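Local coordinates for protein terminase large subunit (Thermus phage G20c, PDB 5M1P) that serves as the ATP-driven motor that translocates viral DNA into empty capsids and as the endonuclease that cuts the genome to start and end packaging, at residues A41-N46 against A78-L83; G60-L65 against M180-A185; L65-G70 against R173-I178. All coordinates share one frame; numbering follows the deposited sequence.

Contact 1: residues A41-N46 against A78-L83; sequences ADFGKN and ARLKAL. With CA (calcium ion), chain C.
Phe43 O is one of the oxygens that hold the bound calcium, at 2.4 Å from the ion, while the ring of the same residue packs on Leu80. Asp42 OD1 binds the calcium at 2.3 Å. Its second oxygen, OD2, lies too far away to share in the bond, so the carboxylate holds this ion through one oxygen. Water 1 is a third ligand, and Asp48 OD2, Tyr49 O and Asp177 OD2 complete the set of six. Behind the site the contact is apolar. Leu80 comes from helix 73-86. Its CD2 meets the far end of the Phe43 ring, 3.7 Å from CZ and almost as near to CE1. Both methyls come near Ala41 CB, CD1 at 4.1 Å. The Phe43 and Leu80 side chains cross at about a right angle. Phe43 CG is anti to its own carbonyl carbon (chi1 -70°), which turns the ring away from the oxygen that binds the metal. In Leu80 a chi1 of -160° carries the methyls toward Ala41 and Phe43. Phe52 and Val92 from the neighbouring strands also touch Leu80, and Ala94 touches Phe43. Ala41 and Asp42 follow each other on strand 37-42, and their side chains serve opposite faces of the sheet. Ala41 meets helix 73-86, whereas Asp42 touches Met180 and Ser181 of helix 177-186. Asp42 probably binds both catalytic magnesium ions of the nuclease, consistent with two-metal RuvC-like chemistry. No hydrogen bond links the two segments. Phe43 thus works at both ends: its backbone supplies a hard oxygen to the metal, and its ring joins the hydrophobic layer beneath the helix.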
# COMPACT_ATOMS: atom_id res chain seq x y z
N ALA A 41 1.98 -2.53 3.90
CA ALA A 41 0.88 -3.32 4.42
C ALA A 41 -0.12 -2.47 5.18
O ALA A 41 0.21 -1.87 6.21
CB ALA A 41 1.42 -4.43 5.29
N ASP A 42 -1.31 -2.40 4.59
CA ASP A 42 -2.51 -1.79 5.14
C ASP A 42 -3.39 -2.98 5.51
O ASP A 42 -3.83 -3.73 4.63
CB ASP A 42 -3.17 -0.91 4.07
CG ASP A 42 -4.44 -0.23 4.55
OD1 ASP A 42 -5.50 -0.89 4.53
OD2 ASP A 42 -4.39 0.95 4.91
N PHE A 43 -3.62 -3.19 6.80
CA PHE A 43 -4.36 -4.37 7.25
C PHE A 43 -5.85 -4.22 7.04
O PHE A 43 -6.36 -3.12 6.84
CB PHE A 43 -4.02 -4.68 8.71
CG PHE A 43 -2.63 -5.19 8.88
CD1 PHE A 43 -2.35 -6.52 8.64
CD2 PHE A 43 -1.60 -4.31 9.17
CE1 PHE A 43 -1.05 -6.99 8.75
CE2 PHE A 43 -0.30 -4.78 9.29
CZ PHE A 43 -0.03 -6.11 9.07
N GLY A 44 -6.53 -5.37 7.03
CA GLY A 44 -7.98 -5.46 7.02
C GLY A 44 -8.38 -5.48 8.48
O GLY A 44 -8.48 -6.54 9.10
N LYS A 45 -8.56 -4.28 9.03
CA LYS A 45 -8.83 -4.13 10.47
C LYS A 45 -10.16 -4.76 10.85
O LYS A 45 -10.23 -5.51 11.82
CB LYS A 45 -8.78 -2.65 10.87
N ASN A 46 -11.21 -4.46 10.08
CA ASN A 46 -12.51 -5.12 10.25
C ASN A 46 -13.04 -5.60 8.89
O ASN A 46 -12.52 -6.58 8.37
CB ASN A 46 -13.48 -4.21 11.02
CG ASN A 46 -14.81 -4.88 11.30
OD1 ASN A 46 -14.85 -6.01 11.81
ND2 ASN A 46 -15.91 -4.21 10.96
N ALA A 78 -0.31 -14.47 7.88
CA ALA A 78 0.26 -15.61 7.12
C ALA A 78 0.49 -15.25 5.65
O ALA A 78 1.49 -15.67 5.06
CB ALA A 78 -0.65 -16.83 7.21
N ARG A 79 -0.42 -14.48 5.07
CA ARG A 79 -0.29 -14.08 3.66
C ARG A 79 0.88 -13.12 3.51
O ARG A 79 1.67 -13.20 2.54
CB ARG A 79 -1.58 -13.46 3.12
CG ARG A 79 -2.78 -14.41 3.08
CD ARG A 79 -2.66 -15.56 2.10
NE ARG A 79 -3.90 -16.35 2.06
CZ ARG A 79 -4.01 -17.63 1.67
NH1 ARG A 79 -5.21 -18.21 1.69
NH2 ARG A 79 -2.95 -18.34 1.29
N LEU A 80 1.03 -12.23 4.47
CA LEU A 80 2.18 -11.32 4.51
C LEU A 80 3.50 -12.09 4.64
O LEU A 80 4.48 -11.78 3.95
CB LEU A 80 1.98 -10.37 5.68
CG LEU A 80 2.70 -9.05 5.76
CD1 LEU A 80 2.65 -8.27 4.46
CD2 LEU A 80 2.00 -8.26 6.87
N LYS A 81 3.52 -13.09 5.52
CA LYS A 81 4.69 -13.97 5.67
C LYS A 81 5.07 -14.62 4.35
O LYS A 81 6.25 -14.64 3.95
CB LYS A 81 4.41 -15.05 6.72
CG LYS A 81 5.57 -15.99 6.99
CD LYS A 81 5.21 -16.91 8.15
CE LYS A 81 6.42 -17.71 8.59
NZ LYS A 81 6.62 -18.86 7.69
N ALA A 82 4.08 -15.18 3.68
CA ALA A 82 4.33 -15.85 2.40
C ALA A 82 4.87 -14.89 1.35
O ALA A 82 5.84 -15.21 0.67
CB ALA A 82 3.08 -16.57 1.91
N LEU A 83 4.27 -13.71 1.24
CA LEU A 83 4.76 -12.68 0.30
C LEU A 83 6.18 -12.27 0.60
O LEU A 83 7.01 -12.13 -0.29
CB LEU A 83 3.89 -11.42 0.34
CG LEU A 83 2.60 -11.48 -0.46
CD1 LEU A 83 1.71 -10.30 -0.09
CD2 LEU A 83 2.89 -11.48 -1.95
CA CA C . -7.51 -1.62 5.37
O HOH W 1 -7.72 0.39 6.51

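Contact 2: residues G60-L65 against M180-A185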
# COMPACT_ATOMS: atom_id res chain seq x y z
N GLY A 60 11.79 0.54 -8.48
CA GLY A 60 10.65 1.40 -8.17
C GLY A 60 9.33 0.88 -8.70
O GLY A 60 8.35 1.63 -8.73
N ALA A 61 9.28 -0.40 -9.10
CA ALA A 61 8.06 -1.00 -9.63
C ALA A 61 7.42 -1.97 -8.64
O ALA A 61 8.11 -2.74 -7.97
CB ALA A 61 8.35 -1.71 -10.94
N ILE A 62 6.10 -1.93 -8.56
CA ILE A 62 5.35 -2.92 -7.83
C ILE A 62 5.46 -4.25 -8.57
O ILE A 62 5.17 -4.34 -9.77
CB ILE A 62 3.87 -2.51 -7.67
CG1 ILE A 62 3.74 -1.23 -6.83
CG2 ILE A 62 3.03 -3.65 -7.11
CD1 ILE A 62 4.26 -1.34 -5.42
N ALA A 63 5.93 -5.27 -7.85
CA ALA A 63 6.09 -6.62 -8.39
C ALA A 63 4.85 -7.47 -8.16
O ALA A 63 4.57 -8.38 -8.94
CB ALA A 63 7.30 -7.29 -7.76
N CYS A 64 4.11 -7.19 -7.08
CA CYS A 64 2.96 -8.00 -6.70
C CYS A 64 2.10 -7.17 -5.77
O CYS A 64 2.63 -6.41 -4.95
CB CYS A 64 3.45 -9.25 -5.98
SG CYS A 64 2.14 -10.42 -5.58
N LEU A 65 0.78 -7.28 -5.92
CA LEU A 65 -0.14 -6.62 -5.00
C LEU A 65 -1.20 -7.62 -4.60
O LEU A 65 -1.83 -8.20 -5.47
CB LEU A 65 -0.76 -5.40 -5.68
CG LEU A 65 -1.66 -4.56 -4.76
CD1 LEU A 65 -1.49 -3.08 -5.08
CD2 LEU A 65 -3.12 -4.96 -4.83
N MET A 180 -3.07 3.72 0.50
CA MET A 180 -2.23 3.71 1.67
C MET A 180 -1.15 2.63 1.61
O MET A 180 -0.01 2.89 1.97
CB MET A 180 -3.07 3.58 2.95
CG MET A 180 -3.93 4.82 3.24
SD MET A 180 -3.07 6.40 3.11
CE MET A 180 -1.68 6.18 4.21
N SER A 181 -1.50 1.44 1.13
CA SER A 181 -0.52 0.37 0.95
C SER A 181 0.60 0.80 -0.00
O SER A 181 1.78 0.60 0.28
CB SER A 181 -1.21 -0.89 0.46
OG SER A 181 -0.27 -1.91 0.16
N LEU A 182 0.22 1.40 -1.12
CA LEU A 182 1.21 1.93 -2.06
C LEU A 182 2.08 3.01 -1.44
O LEU A 182 3.29 3.02 -1.63
CB LEU A 182 0.54 2.46 -3.33
CG LEU A 182 -0.12 1.43 -4.23
CD1 LEU A 182 -0.95 2.16 -5.27
CD2 LEU A 182 0.88 0.49 -4.89
N ALA A 183 1.48 3.91 -0.67
CA ALA A 183 2.23 4.98 -0.02
C ALA A 183 3.22 4.42 1.02
O ALA A 183 4.35 4.89 1.12
CB ALA A 183 1.29 5.97 0.63
N LEU A 184 2.78 3.41 1.77
CA LEU A 184 3.66 2.72 2.73
C LEU A 184 4.86 2.10 2.03
O LEU A 184 5.98 2.25 2.49
CB LEU A 184 2.89 1.68 3.51
CG LEU A 184 1.90 2.27 4.53
CD1 LEU A 184 0.87 1.23 4.92
CD2 LEU A 184 2.61 2.80 5.77
N ALA A 185 4.63 1.44 0.89
CA ALA A 185 5.73 0.85 0.12
C ALA A 185 6.70 1.91 -0.37
O ALA A 185 7.91 1.83 -0.13
CB ALA A 185 5.19 0.04 -1.04
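Ile62 and Leu182 make the tight part of this contact. Leu182 CD2 sits 3.9 Å from Ile62 CG1 and equally close to Ile62 CD1, so a single methyl rests on the outer arm of the isoleucine, with the side chains nearly perpendicular. In Ile62 a chi1 of -64° lays CG1 opposite the carbonyl carbon, which sends this arm, and not CG2, to the helix. Packing is looser toward Leu65. There the same Leu182 CD2 is 4.3 Å from Leu65 CD1. Looser still is the next helix turn, where Ala185 CB comes no nearer than 4.7 Å to Ile62 CD1. The loose side is not a wet one, for Leu65 and Ala185 are both buried. Solvent is nearer on the other side of the strand, where Ala61 is partly exposed. No hydrogen bond crosses between the segments. Ser181 also faces the strand, but its OG is held elsewhere, by Ser53 OG and Gly40 O, which satisfies this buried hydroxyl. One helix turn beyond Leu182, Tyr186 OH bonds to Gly60 O and ties the helix to the start of the strand segment. Ile62 and Leu65 are three residues apart, yet both point to the helix. A classic beta bulge explains this: Ala63 and Cys64 both face Val54 of strand 49-56 and together turn away from the helix. On its other flank the helix is covered by helix 122-137, whose Leu128 and Leu132 touch Ala183. A helix laid on the face of a mixed central sheet, with aliphatic side chains filling the interface, is the build of the RNase H-like fold, here that of the terminase nuclease domain.

Contact 3: residues L65-G70 against R173-I178; sequences LERMNG and RGHDDI. With CA (calcium ion), chain C.
The metal site of the RuvC-like nuclease takes one of its ligands from this contact, in which Arg67 of strand 61-69 lies across Ile178 at the start of helix 177-186. Ile178 CD1 sits over one face of the guanidinium, 3.5 Å from Arg67 NE. The aliphatic part of the arginine joins in, with Arg67 CD 3.7 Å from Ile178 CG1. Arg67 reaches this far because chi1 of 176° swings CG away from the backbone N and the chain stays extended as far as NE. Water 2 lies at the edge of the guanidinium, in its plane. It accepts a hydrogen bond from Arg67 NH2 at 2.9 Å and donates one to Asp177 OD1 at 2.8 Å. The arginine thus approaches the aspartate through a water, not through a direct salt bridge. The other carboxylate oxygen, Asp177 OD2, binds the calcium at 2.4 Å. In the RNase H-like fold the last acidic metal ligand often comes from a C-terminal helix, and Asp177, which probably binds the first catalytic magnesium ion, occupies the first turn of such a helix. The nearby positive charge of Arg67 probably polarises water 2. His175 stands farther out, its CD2 4.5 Å from Arg67 NH2 and near the guanidinium plane. Tyr49 joins these groups: its ring makes a cation-pi contact with Arg67 and an edge-to-face contact with His175, while its carbonyl oxygen binds the calcium. Deeper in, Leu65 CD1 meets Ile178 CG2 at 4.4 Å. Ile149 of helix 147-154 packs against both Leu65 and Ile178. Glu66, between Leu65 and Arg67 on the strand, turns to the opposite face of the sheet and touches Arg79 and Leu83 of helix 73-86.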
# COMPACT_ATOMS: atom_id res chain seq x y z
N LEU A 65 0.78 -7.28 -5.92
CA LEU A 65 -0.14 -6.62 -5.00
C LEU A 65 -1.20 -7.62 -4.60
O LEU A 65 -1.83 -8.20 -5.47
CB LEU A 65 -0.76 -5.40 -5.68
CG LEU A 65 -1.66 -4.56 -4.76
CD1 LEU A 65 -1.49 -3.08 -5.08
CD2 LEU A 65 -3.12 -4.96 -4.83
N GLU A 66 -1.38 -7.83 -3.30
CA GLU A 66 -2.38 -8.76 -2.79
C GLU A 66 -3.42 -7.96 -2.06
O GLU A 66 -3.08 -7.09 -1.26
CB GLU A 66 -1.74 -9.81 -1.87
CG GLU A 66 -2.72 -10.88 -1.43
CD GLU A 66 -2.07 -12.14 -0.90
OE1 GLU A 66 -0.85 -12.13 -0.64
OE2 GLU A 66 -2.78 -13.16 -0.78
N ARG A 67 -4.68 -8.26 -2.35
CA ARG A 67 -5.80 -7.52 -1.78
C ARG A 67 -6.95 -8.46 -1.48
O ARG A 67 -7.32 -9.29 -2.30
CB ARG A 67 -6.25 -6.44 -2.76
CG ARG A 67 -7.48 -5.65 -2.32
CD ARG A 67 -7.57 -4.36 -3.10
NE ARG A 67 -8.69 -3.48 -2.75
CZ ARG A 67 -9.91 -3.51 -3.29
NH1 ARG A 67 -10.26 -4.44 -4.19
NH2 ARG A 67 -10.80 -2.60 -2.93
N MET A 68 -7.52 -8.34 -0.29
CA MET A 68 -8.76 -9.05 -0.02
C MET A 68 -9.47 -8.37 1.12
O MET A 68 -8.95 -7.45 1.72
CB MET A 68 -8.52 -10.54 0.29
CG MET A 68 -7.68 -10.81 1.52
SD MET A 68 -5.96 -10.27 1.42
CE MET A 68 -5.38 -10.93 2.99
N ASN A 69 -10.70 -8.78 1.38
CA ASN A 69 -11.37 -8.38 2.60
C ASN A 69 -12.00 -9.60 3.23
O ASN A 69 -12.21 -10.63 2.59
CB ASN A 69 -12.38 -7.24 2.39
CG ASN A 69 -13.72 -7.70 1.84
OD1 ASN A 69 -13.78 -8.62 1.03
ND2 ASN A 69 -14.80 -7.04 2.27
N GLY A 70 -12.26 -9.47 4.52
CA GLY A 70 -12.79 -10.56 5.30
C GLY A 70 -11.82 -11.68 5.64
O GLY A 70 -12.25 -12.68 6.20
N ARG A 173 -18.08 7.74 -0.72
CA ARG A 173 -17.99 6.76 0.36
C ARG A 173 -16.98 5.65 0.02
O ARG A 173 -17.16 4.48 0.37
CB ARG A 173 -19.39 6.23 0.71
CG ARG A 173 -20.30 7.34 1.21
CD ARG A 173 -21.65 6.85 1.70
NE ARG A 173 -22.52 7.96 2.09
CZ ARG A 173 -22.50 8.60 3.26
NH1 ARG A 173 -21.65 8.25 4.23
NH2 ARG A 173 -23.36 9.60 3.46
N GLY A 174 -15.88 6.05 -0.61
CA GLY A 174 -14.89 5.11 -1.11
C GLY A 174 -13.85 4.66 -0.11
O GLY A 174 -13.88 5.02 1.07
N HIS A 175 -12.93 3.86 -0.64
CA HIS A 175 -11.90 3.20 0.14
C HIS A 175 -10.54 3.80 -0.20
O HIS A 175 -10.37 4.38 -1.28
CB HIS A 175 -11.85 1.71 -0.17
CG HIS A 175 -13.19 1.05 -0.26
ND1 HIS A 175 -14.12 1.09 0.76
CD2 HIS A 175 -13.75 0.32 -1.25
CE1 HIS A 175 -15.20 0.43 0.39
NE2 HIS A 175 -15.00 -0.05 -0.82
N ASP A 176 -9.57 3.60 0.68
CA ASP A 176 -8.20 4.07 0.41
C ASP A 176 -7.12 3.05 0.78
O ASP A 176 -5.96 3.42 0.87
CB ASP A 176 -7.93 5.41 1.11
CG ASP A 176 -7.92 5.31 2.62
OD1 ASP A 176 -8.08 4.20 3.15
OD2 ASP A 176 -7.74 6.36 3.27
N ASP A 177 -7.50 1.78 0.92
CA ASP A 177 -6.54 0.76 1.40
C ASP A 177 -5.41 0.56 0.40
O ASP A 177 -4.27 0.31 0.79
CB ASP A 177 -7.21 -0.59 1.65
CG ASP A 177 -8.55 -0.46 2.32
OD1 ASP A 177 -9.56 -0.36 1.59
OD2 ASP A 177 -8.60 -0.44 3.57
N ILE A 178 -5.74 0.63 -0.89
CA ILE A 178 -4.73 0.48 -1.94
C ILE A 178 -3.80 1.69 -1.94
O ILE A 178 -2.57 1.56 -1.98
CB ILE A 178 -5.34 0.32 -3.34
CG1 ILE A 178 -6.23 -0.93 -3.42
CG2 ILE A 178 -4.25 0.28 -4.42
CD1 ILE A 178 -7.10 -0.99 -4.65
CA CA C . -7.51 -1.62 5.37
O HOH W 2 -9.19 -0.94 -1.17
O HOH W 1 -7.72 0.39 6.51

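The three contacts lie close together, their centres 11 to 13 Å apart, and all reach the same mixed sheet. Contact 1 places helix 73-86 on one face. Contacts 2 and 3 place helix 177-186 on the other. Contacts 2 and 3 share Leu65, and contact 3 is nested inside the loop that contact 2 closes. Contact 1 alternates with both along the chain: strand 37-42 comes first, then strand 61-69, helix 73-86 and helix 177-186. Contacts 1 and 3 meet at the calcium and share water 1. The packing of helix 177-186 sets Asp177 beside Asp42 and Phe43 at the end of strand 37-42, while helix 73-86 covers the opposite face.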